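Local coordinates for protein Xaa-Pro Dipeptidase (Alteromonas macleodii, PDB 2QS8) that probably cleaves C-terminal residues from dipeptides or short peptides as a magnesium-bound TIM-barrel amidohydrolase, with methionine bound in its active site, at residues 192-200 against 210-221; 98-107 against 334-342. All coordinates share one frame; numbering follows the deposited sequence.

How the interactions relate
From the N terminus, the first segment met is 98-107, the end of helix 88-104 and the turn into strand 107-112. It waits 226 residues for its partner 334-342, so interaction 2 closes a long loop and joins the C-terminal end of that helix to the loop leading into helix 339-346. Nested inside lies interaction 1, where 192-200 meets 210-221 across nine residues, within the beta-alpha-beta unit of strand 192-196, helix 215-227 and strand 231-236. One chain thus offers a contact between neighbours and one between distant elements. The two do not touch: their centres are 29 Å apart, on opposite sides of the chain's centre.

Interaction 1 (192-200 against 210-221); sequences GIKITVTGG and NPQFTQEEVDAV
Ile195 and Phe213 open the apolar part of this contact, in which a barrel strand meets the next helix of a beta-alpha-beta unit and the loop leading into that helix. The CD1 methyl of Ile195 sits over one face of the Phe213 ring, a CH-pi contact 4.2 Å from the centroid and 9° off the normal. The CG1 branch of Ile195 lies between the backbone N and the carbonyl carbon (chi1 66°), which swings CD1 over the ring and lets it meet Val218 CG2, while Ile195 CG2 meets Val221 CG1 tip to tip at 4.1 Å. Ile193 CG2 touches the same Val221 methyl, and Val197 CG2 packs on Phe213 CB.

Beyond the strand, backbone bonds take over in a single bridge between Thr198 and Pro211. Gln212 N donates to Val197 O at 2.8 Å. Gly199 N reaches Asn210 O at 2.9 Å, and Thr198 CA adds a CA-H...O contact to that oxygen.

Polar side chains complete the joint. Water 1 accepts from Thr196 OG1 and donates to Gln212 OE1 (2.9 Å), which also takes a bond from His150 N of the methionine pocket. At the helix start, Thr214 and Glu217 form a capping box, each backbone N bonded to the other's side chain; Glu217 also makes a salt bridge to Arg183 of a second subunit.

The chemistry thus divides by position: Phe213 from the loop, with Val218 and Val221 from the helix, gives an apolar grip on the strand, whereas directional bonds hold the segment leading to Gly200, which touches the bound methionine.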
loop_
_atom_site.group_PDB
_atom_site.type_symbol
_atom_site.label_atom_id
_atom_site.label_comp_id
_atom_site.label_asym_id
_atom_site.label_seq_id
_atom_site.Cartn_x
_atom_site.Cartn_y
_atom_site.Cartn_z
ATOM N N GLY A 192 6.006 18.976 -16.124
ATOM C CA GLY A 192 5.930 19.269 -14.707
ATOM C C GLY A 192 4.766 18.615 -13.993
ATOM O O GLY A 192 4.026 17.804 -14.559
ATOM N N ILE A 193 4.602 18.993 -12.730
ATOM C CA ILE A 193 3.556 18.444 -11.883
ATOM C C ILE A 193 2.644 19.520 -11.344
ATOM O O ILE A 193 3.078 20.632 -11.038
ATOM C CB ILE A 193 4.169 17.691 -10.677
ATOM C CG1 ILE A 193 4.966 16.479 -11.158
ATOM C CG2 ILE A 193 3.067 17.266 -9.702
ATOM C CD1 ILE A 193 4.123 15.393 -11.839
ATOM N N LYS A 194 1.370 19.173 -11.219
ATOM C CA LYS A 194 0.370 20.074 -10.672
ATOM C C LYS A 194 -0.470 19.294 -9.656
ATOM O O LYS A 194 -0.912 18.178 -9.937
ATOM C CB LYS A 194 -0.516 20.611 -11.796
ATOM C CG LYS A 194 -1.805 21.258 -11.329
ATOM C CD LYS A 194 -1.558 22.535 -10.553
ATOM C CE LYS A 194 -2.877 23.235 -10.247
ATOM N NZ LYS A 194 -3.744 23.372 -11.449
ATOM N N ILE A 195 -0.667 19.866 -8.474
ATOM C CA ILE A 195 -1.477 19.217 -7.445
ATOM C C ILE A 195 -2.449 20.219 -6.824
ATOM O O ILE A 195 -2.230 21.433 -6.897
ATOM C CB ILE A 195 -0.616 18.649 -6.287
ATOM C CG1 ILE A 195 0.058 19.794 -5.521
ATOM C CG2 ILE A 195 0.390 17.666 -6.824
ATOM C CD1 ILE A 195 0.841 19.352 -4.279
ATOM N N THR A 196 -3.526 19.710 -6.242
ATOM C CA THR A 196 -4.489 20.551 -5.548
ATOM C C THR A 196 -4.237 20.278 -4.060
ATOM O O THR A 196 -4.713 19.291 -3.495
ATOM C CB THR A 196 -5.960 20.210 -5.936
ATOM O OG1 THR A 196 -6.170 18.793 -5.895
ATOM C CG2 THR A 196 -6.268 20.716 -7.329
ATOM N N VAL A 197 -3.451 21.151 -3.441
ATOM C CA VAL A 197 -3.118 20.999 -2.033
ATOM C C VAL A 197 -4.274 21.381 -1.092
ATOM O O VAL A 197 -4.213 21.108 0.107
ATOM C CB VAL A 197 -1.848 21.823 -1.670
ATOM C CG1 VAL A 197 -2.223 23.240 -1.302
ATOM C CG2 VAL A 197 -1.086 21.129 -0.544
ATOM N N THR A 198 -5.309 22.025 -1.628
ATOM C CA THR A 198 -6.483 22.378 -0.825
ATOM C C THR A 198 -7.728 22.169 -1.675
ATOM O O THR A 198 -7.631 21.886 -2.867
ATOM C CB THR A 198 -6.488 23.862 -0.373
ATOM O OG1 THR A 198 -6.759 24.705 -1.499
ATOM C CG2 THR A 198 -5.152 24.251 0.244
ATOM N N GLY A 199 -8.899 22.316 -1.063
ATOM C CA GLY A 199 -10.135 22.179 -1.813
ATOM C C GLY A 199 -10.197 23.270 -2.867
ATOM O O GLY A 199 -9.354 24.170 -2.876
ATOM N N GLY A 200 -11.189 23.204 -3.749
ATOM C CA GLY A 200 -11.306 24.197 -4.803
ATOM C C GLY A 200 -12.722 24.678 -5.045
ATOM O O GLY A 200 -13.655 24.229 -4.380
ATOM N N ASN A 210 -10.059 23.540 2.207
ATOM C CA ASN A 210 -9.460 22.700 3.248
ATOM C C ASN A 210 -8.157 22.021 2.782
ATOM O O ASN A 210 -7.987 21.734 1.601
ATOM C CB ASN A 210 -10.475 21.636 3.701
ATOM C CG ASN A 210 -10.367 20.347 2.904
ATOM O OD1 ASN A 210 -9.817 19.349 3.386
ATOM N ND2 ASN A 210 -10.876 20.362 1.678
ATOM N N PRO A 211 -7.218 21.770 3.708
ATOM C CA PRO A 211 -5.943 21.118 3.353
ATOM C C PRO A 211 -6.197 19.670 2.890
ATOM O O PRO A 211 -6.733 18.854 3.655
ATOM C CB PRO A 211 -5.153 21.187 4.657
ATOM C CG PRO A 211 -6.233 21.059 5.695
ATOM C CD PRO A 211 -7.310 21.980 5.164
ATOM N N GLN A 212 -5.825 19.357 1.650
ATOM C CA GLN A 212 -6.063 18.015 1.104
ATOM C C GLN A 212 -4.820 17.147 0.858
ATOM O O GLN A 212 -4.906 16.057 0.301
ATOM C CB GLN A 212 -6.915 18.116 -0.165
ATOM C CG GLN A 212 -8.202 18.900 0.067
ATOM C CD GLN A 212 -9.151 18.853 -1.107
ATOM O OE1 GLN A 212 -8.725 18.723 -2.258
ATOM N NE2 GLN A 212 -10.449 18.980 -0.826
ATOM N N PHE A 213 -3.668 17.638 1.288
ATOM C CA PHE A 213 -2.419 16.894 1.192
ATOM C C PHE A 213 -1.797 16.974 2.580
ATOM O O PHE A 213 -1.798 18.041 3.205
ATOM C CB PHE A 213 -1.460 17.523 0.174
ATOM C CG PHE A 213 -1.536 16.922 -1.212
ATOM C CD1 PHE A 213 -2.627 17.164 -2.042
ATOM C CD2 PHE A 213 -0.505 16.118 -1.683
ATOM C CE1 PHE A 213 -2.687 16.613 -3.327
ATOM C CE2 PHE A 213 -0.554 15.558 -2.968
ATOM C CZ PHE A 213 -1.648 15.808 -3.790
ATOM N N THR A 214 -1.287 15.857 3.078
ATOM C CA THR A 214 -0.632 15.851 4.385
ATOM C C THR A 214 0.781 16.377 4.099
ATOM O O THR A 214 1.200 16.431 2.943
ATOM C CB THR A 214 -0.519 14.429 4.953
ATOM O OG1 THR A 214 0.390 13.691 4.138
ATOM C CG2 THR A 214 -1.892 13.708 4.952
ATOM N N GLN A 215 1.521 16.764 5.136
ATOM C CA GLN A 215 2.864 17.283 4.920
ATOM C C GLN A 215 3.709 16.174 4.289
ATOM O O GLN A 215 4.495 16.419 3.374
ATOM C CB GLN A 215 3.489 17.752 6.231
ATOM C CG GLN A 215 4.803 18.491 6.031
ATOM C CD GLN A 215 4.623 19.769 5.220
ATOM O OE1 GLN A 215 3.924 20.703 5.636
ATOM N NE2 GLN A 215 5.256 19.818 4.053
ATOM N N GLU A 216 3.537 14.954 4.781
ATOM C CA GLU A 216 4.263 13.805 4.241
ATOM C C GLU A 216 3.944 13.598 2.748
ATOM O O GLU A 216 4.830 13.301 1.951
ATOM C CB GLU A 216 3.886 12.550 5.029
ATOM C CG GLU A 216 4.393 11.239 4.454
ATOM C CD GLU A 216 3.902 10.028 5.257
ATOM O OE1 GLU A 216 2.681 9.926 5.513
ATOM O OE2 GLU A 216 4.735 9.171 5.629
ATOM N N GLU A 217 2.681 13.754 2.376
ATOM C CA GLU A 217 2.281 13.577 0.991
ATOM C C GLU A 217 2.826 14.675 0.065
ATOM O O GLU A 217 3.309 14.374 -1.024
ATOM C CB GLU A 217 0.749 13.497 0.873
ATOM C CG GLU A 217 0.121 12.302 1.598
ATOM C CD GLU A 217 -1.407 12.319 1.586
ATOM O OE1 GLU A 217 -2.017 13.401 1.673
ATOM O OE2 GLU A 217 -2.004 11.230 1.514
ATOM N N VAL A 218 2.764 15.935 0.479
ATOM C CA VAL A 218 3.275 16.988 -0.386
ATOM C C VAL A 218 4.801 16.974 -0.412
ATOM O O VAL A 218 5.406 17.335 -1.420
ATOM C CB VAL A 218 2.721 18.403 -0.002
ATOM C CG1 VAL A 218 3.093 18.773 1.423
ATOM C CG2 VAL A 218 3.254 19.434 -0.974
ATOM N N ASP A 219 5.434 16.540 0.675
ATOM C CA ASP A 219 6.896 16.444 0.680
ATOM C C ASP A 219 7.260 15.407 -0.394
ATOM O O ASP A 219 8.201 15.595 -1.165
ATOM C CB ASP A 219 7.442 15.965 2.042
ATOM C CG ASP A 219 7.423 17.055 3.113
ATOM O OD1 ASP A 219 7.329 18.243 2.753
ATOM O OD2 ASP A 219 7.511 16.729 4.317
ATOM N N ALA A 220 6.491 14.316 -0.432
ATOM C CA ALA A 220 6.714 13.245 -1.398
ATOM C C ALA A 220 6.578 13.750 -2.832
ATOM O O ALA A 220 7.262 13.262 -3.721
ATOM C CB ALA A 220 5.743 12.092 -1.152
ATOM N N VAL A 221 5.695 14.728 -3.043
ATOM C CA VAL A 221 5.493 15.305 -4.366
ATOM C C VAL A 221 6.773 16.012 -4.807
ATOM O O VAL A 221 7.260 15.805 -5.919
ATOM C CB VAL A 221 4.340 16.354 -4.374
ATOM C CG1 VAL A 221 4.278 17.056 -5.715
ATOM C CG2 VAL A 221 3.013 15.689 -4.064
HETATM O O HOH W 1 -6.697 17.280 -3.746
#

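Interaction 2 (98-107 against 334-342)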
loop_
_atom_site.group_PDB
_atom_site.type_symbol
_atom_site.label_atom_id
_atom_site.label_comp_id
_atom_site.label_asym_id
_atom_site.label_seq_id
_atom_site.Cartn_x
_atom_site.Cartn_y
_atom_site.Cartn_z
ATOM N N HIS A 98 -8.164 26.746 -28.869
ATOM C CA HIS A 98 -7.876 27.502 -27.670
ATOM C C HIS A 98 -6.423 27.959 -27.683
ATOM O O HIS A 98 -6.121 29.098 -27.331
ATOM C CB HIS A 98 -8.135 26.650 -26.431
ATOM C CG HIS A 98 -9.576 26.289 -26.239
ATOM N ND1 HIS A 98 -9.978 25.275 -25.391
ATOM C CD2 HIS A 98 -10.704 26.833 -26.740
ATOM C CE1 HIS A 98 -11.297 25.216 -25.384
ATOM N NE2 HIS A 98 -11.766 26.148 -26.190
ATOM N N ALA A 99 -5.531 27.069 -28.096
ATOM C CA ALA A 99 -4.113 27.380 -28.130
ATOM C C ALA A 99 -3.808 28.424 -29.185
ATOM O O ALA A 99 -3.048 29.353 -28.948
ATOM C CB ALA A 99 -3.307 26.120 -28.408
ATOM N N TYR A 100 -4.404 28.265 -30.358
ATOM C CA TYR A 100 -4.160 29.202 -31.431
ATOM C C TYR A 100 -4.611 30.636 -31.111
ATOM O O TYR A 100 -3.866 31.587 -31.372
ATOM C CB TYR A 100 -4.824 28.731 -32.720
ATOM C CG TYR A 100 -4.465 29.611 -33.876
ATOM C CD1 TYR A 100 -3.144 29.701 -34.318
ATOM C CD2 TYR A 100 -5.423 30.424 -34.481
ATOM C CE1 TYR A 100 -2.784 30.586 -35.333
ATOM C CE2 TYR A 100 -5.074 31.315 -35.496
ATOM C CZ TYR A 100 -3.755 31.390 -35.915
ATOM O OH TYR A 100 -3.408 32.266 -36.915
ATOM N N VAL A 101 -5.808 30.803 -30.553
ATOM C CA VAL A 101 -6.272 32.146 -30.235
ATOM C C VAL A 101 -5.432 32.786 -29.129
ATOM O O VAL A 101 -5.279 34.007 -29.082
ATOM C CB VAL A 101 -7.771 32.169 -29.800
ATOM C CG1 VAL A 101 -8.645 31.567 -30.892
ATOM C CG2 VAL A 101 -7.953 31.428 -28.485
ATOM N N THR A 102 -4.889 31.957 -28.243
ATOM C CA THR A 102 -4.071 32.448 -27.146
ATOM C C THR A 102 -2.729 32.907 -27.700
ATOM O O THR A 102 -2.176 33.924 -27.285
ATOM C CB THR A 102 -3.843 31.347 -26.090
ATOM O OG1 THR A 102 -5.100 30.957 -25.514
ATOM C CG2 THR A 102 -2.927 31.854 -24.986
ATOM N N PHE A 103 -2.229 32.133 -28.651
ATOM C CA PHE A 103 -0.963 32.389 -29.311
ATOM C C PHE A 103 -1.095 33.661 -30.136
ATOM O O PHE A 103 -0.241 34.540 -30.073
ATOM C CB PHE A 103 -0.616 31.178 -30.195
ATOM C CG PHE A 103 0.621 31.351 -31.032
ATOM C CD1 PHE A 103 1.851 31.617 -30.445
ATOM C CD2 PHE A 103 0.556 31.206 -32.411
ATOM C CE1 PHE A 103 3.006 31.735 -31.226
ATOM C CE2 PHE A 103 1.702 31.321 -33.196
ATOM C CZ PHE A 103 2.930 31.587 -32.602
ATOM N N LYS A 104 -2.186 33.761 -30.884
ATOM C CA LYS A 104 -2.441 34.921 -31.723
ATOM C C LYS A 104 -2.636 36.200 -30.910
ATOM O O LYS A 104 -2.440 37.293 -31.422
ATOM C CB LYS A 104 -3.662 34.658 -32.597
ATOM C CG LYS A 104 -4.149 35.851 -33.410
ATOM C CD LYS A 104 -5.460 35.519 -34.131
ATOM C CE LYS A 104 -6.042 36.725 -34.866
ATOM N NZ LYS A 104 -7.365 36.407 -35.504
ATOM N N SER A 105 -3.015 36.074 -29.645
ATOM C CA SER A 105 -3.211 37.258 -28.817
ATOM C C SER A 105 -1.885 37.764 -28.221
ATOM O O SER A 105 -1.857 38.752 -27.484
ATOM C CB SER A 105 -4.215 36.969 -27.696
ATOM O OG SER A 105 -3.633 36.213 -26.647
ATOM N N GLY A 106 -0.791 37.080 -28.542
ATOM C CA GLY A 106 0.501 37.501 -28.032
ATOM C C GLY A 106 1.226 36.566 -27.071
ATOM O O GLY A 106 2.379 36.822 -26.727
ATOM N N PHE A 107 0.575 35.499 -26.625
ATOM C CA PHE A 107 1.240 34.574 -25.709
ATOM C C PHE A 107 1.908 33.433 -26.467
ATOM O O PHE A 107 1.256 32.499 -26.932
ATOM C CB PHE A 107 0.254 34.055 -24.662
ATOM C CG PHE A 107 -0.186 35.115 -23.694
ATOM C CD1 PHE A 107 -1.097 36.093 -24.077
ATOM C CD2 PHE A 107 0.361 35.178 -22.418
ATOM C CE1 PHE A 107 -1.450 37.119 -23.204
ATOM C CE2 PHE A 107 0.014 36.197 -21.547
ATOM C CZ PHE A 107 -0.895 37.170 -21.940
ATOM N N HIS A 334 -10.697 31.583 -23.561
ATOM C CA HIS A 334 -9.292 31.632 -23.949
ATOM C C HIS A 334 -9.153 32.804 -24.900
ATOM O O HIS A 334 -10.049 33.056 -25.711
ATOM C CB HIS A 334 -8.876 30.339 -24.668
ATOM C CG HIS A 334 -8.743 29.155 -23.762
ATOM N ND1 HIS A 334 -7.649 28.964 -22.945
ATOM C CD2 HIS A 334 -9.594 28.135 -23.499
ATOM C CE1 HIS A 334 -7.837 27.879 -22.214
ATOM N NE2 HIS A 334 -9.008 27.358 -22.531
ATOM N N GLY A 335 -8.040 33.523 -24.809
ATOM C CA GLY A 335 -7.844 34.667 -25.679
ATOM C C GLY A 335 -8.103 35.992 -24.980
ATOM O O GLY A 335 -7.799 37.062 -25.512
ATOM N N THR A 336 -8.669 35.936 -23.784
ATOM C CA THR A 336 -8.938 37.151 -23.026
ATOM C C THR A 336 -7.860 37.302 -21.946
ATOM O O THR A 336 -8.012 38.057 -20.982
ATOM C CB THR A 336 -10.334 37.089 -22.362
ATOM O OG1 THR A 336 -10.365 36.018 -21.404
ATOM C CG2 THR A 336 -11.414 36.868 -23.436
ATOM N N ASN A 337 -6.769 36.569 -22.130
ATOM C CA ASN A 337 -5.658 36.570 -21.183
ATOM C C ASN A 337 -5.189 37.979 -20.812
ATOM O O ASN A 337 -4.851 38.243 -19.655
ATOM C CB ASN A 337 -4.486 35.777 -21.761
ATOM C CG ASN A 337 -4.900 34.395 -22.264
ATOM O OD1 ASN A 337 -4.540 33.369 -21.676
ATOM N ND2 ASN A 337 -5.659 34.366 -23.356
ATOM N N TRP A 338 -5.191 38.882 -21.790
ATOM C CA TRP A 338 -4.737 40.257 -21.570
ATOM C C TRP A 338 -5.401 40.988 -20.400
ATOM O O TRP A 338 -4.759 41.824 -19.748
ATOM C CB TRP A 338 -4.914 41.085 -22.841
ATOM C CG TRP A 338 -6.344 41.231 -23.266
ATOM C CD1 TRP A 338 -7.054 40.388 -24.066
ATOM C CD2 TRP A 338 -7.247 42.273 -22.882
ATOM N NE1 TRP A 338 -8.344 40.838 -24.210
ATOM C CE2 TRP A 338 -8.489 41.997 -23.497
ATOM C CE3 TRP A 338 -7.125 43.420 -22.087
ATOM C CZ2 TRP A 338 -9.608 42.819 -23.330
ATOM C CZ3 TRP A 338 -8.236 44.240 -21.921
ATOM C CH2 TRP A 338 -9.463 43.935 -22.545
ATOM N N LYS A 339 -6.673 40.683 -20.135
ATOM C CA LYS A 339 -7.407 41.329 -19.050
ATOM C C LYS A 339 -6.694 41.200 -17.706
ATOM O O LYS A 339 -6.852 42.056 -16.829
ATOM C CB LYS A 339 -8.814 40.744 -18.935
ATOM C CG LYS A 339 -9.649 40.937 -20.181
ATOM C CD LYS A 339 -11.044 40.372 -19.995
ATOM C CE LYS A 339 -11.868 40.497 -21.264
ATOM N NZ LYS A 339 -13.256 40.009 -21.034
ATOM N N GLU A 340 -5.917 40.128 -17.549
ATOM C CA GLU A 340 -5.167 39.894 -16.322
ATOM C C GLU A 340 -4.222 41.071 -16.023
ATOM O O GLU A 340 -4.013 41.429 -14.859
ATOM C CB GLU A 340 -4.369 38.590 -16.444
ATOM C CG GLU A 340 -3.605 38.141 -15.194
ATOM C CD GLU A 340 -4.508 37.717 -14.037
ATOM O OE1 GLU A 340 -5.732 37.563 -14.246
ATOM O OE2 GLU A 340 -3.983 37.533 -12.914
ATOM N N PHE A 341 -3.649 41.659 -17.072
ATOM C CA PHE A 341 -2.748 42.801 -16.930
ATOM C C PHE A 341 -3.499 43.973 -16.311
ATOM O O PHE A 341 -3.034 44.592 -15.352
ATOM C CB PHE A 341 -2.194 43.244 -18.289
ATOM C CG PHE A 341 -1.159 42.325 -18.862
ATOM C CD1 PHE A 341 0.006 42.040 -18.164
ATOM C CD2 PHE A 341 -1.353 41.738 -20.106
ATOM C CE1 PHE A 341 0.951 41.177 -18.699
ATOM C CE2 PHE A 341 -0.413 40.877 -20.647
ATOM C CZ PHE A 341 0.739 40.595 -19.945
ATOM N N VAL A 342 -4.668 44.275 -16.868
ATOM C CA VAL A 342 -5.472 45.377 -16.372
ATOM C C VAL A 342 -5.841 45.172 -14.901
ATOM O O VAL A 342 -5.900 46.134 -14.131
ATOM C CB VAL A 342 -6.753 45.534 -17.202
ATOM C CG1 VAL A 342 -7.503 46.792 -16.762
ATOM C CG2 VAL A 342 -6.407 45.574 -18.683
HETATM O O HOH W 2 -4.839 37.986 -24.234
#
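His98 and His334 meet as an offset stack, their centroids 4.3 Å apart and their planes inclined by 25°, where a helix and a distant loop join in this TIM-barrel amidohydrolase. His334 CD2 lies over one face of the His98 ring, toward its rim, 3.3 Å from His98 CG. In return, His98 CB covers a face of the His334 ring in a CH-pi contact, 3.8 Å from the centroid. The nitrogens of the pair are held from outside: His98 ND1 bonds to Gly73 N and His334 NE2 to Gln74 O, so the stack leans on the chain just after the metal ligand His71.

At the other end, the Phe107 ring packs obliquely on Asn337 CB, with CE1 of Phe107 3.6 Å away, and its CZ meets Phe341 CE2. Phe325 adds a third ring to these two phenylalanines.

Between the aromatic groups, Val101 CG2 lies against His334 O, and the side chains of Thr102 and Asn337 cross at about a right angle, with the CG2 methyl of Thr102 nearest the amide. Thr102 OG1 stands beside its backbone N (chi1 -63°), a position from which it bonds back to His98 O at 2.8 Å; Thr102 N reaches that oxygen from the opposite face of the carbonyl plane. The helix ends in a Schellman motif at Gly106, whose positive phi lets the chain turn into strand 107-112.

No direct hydrogen bond links the segments; water 2 mediates instead. It donates to Ser105 OG and, weakly, to Gly335 O, while accepting from Trp338 N at 2.6 Å.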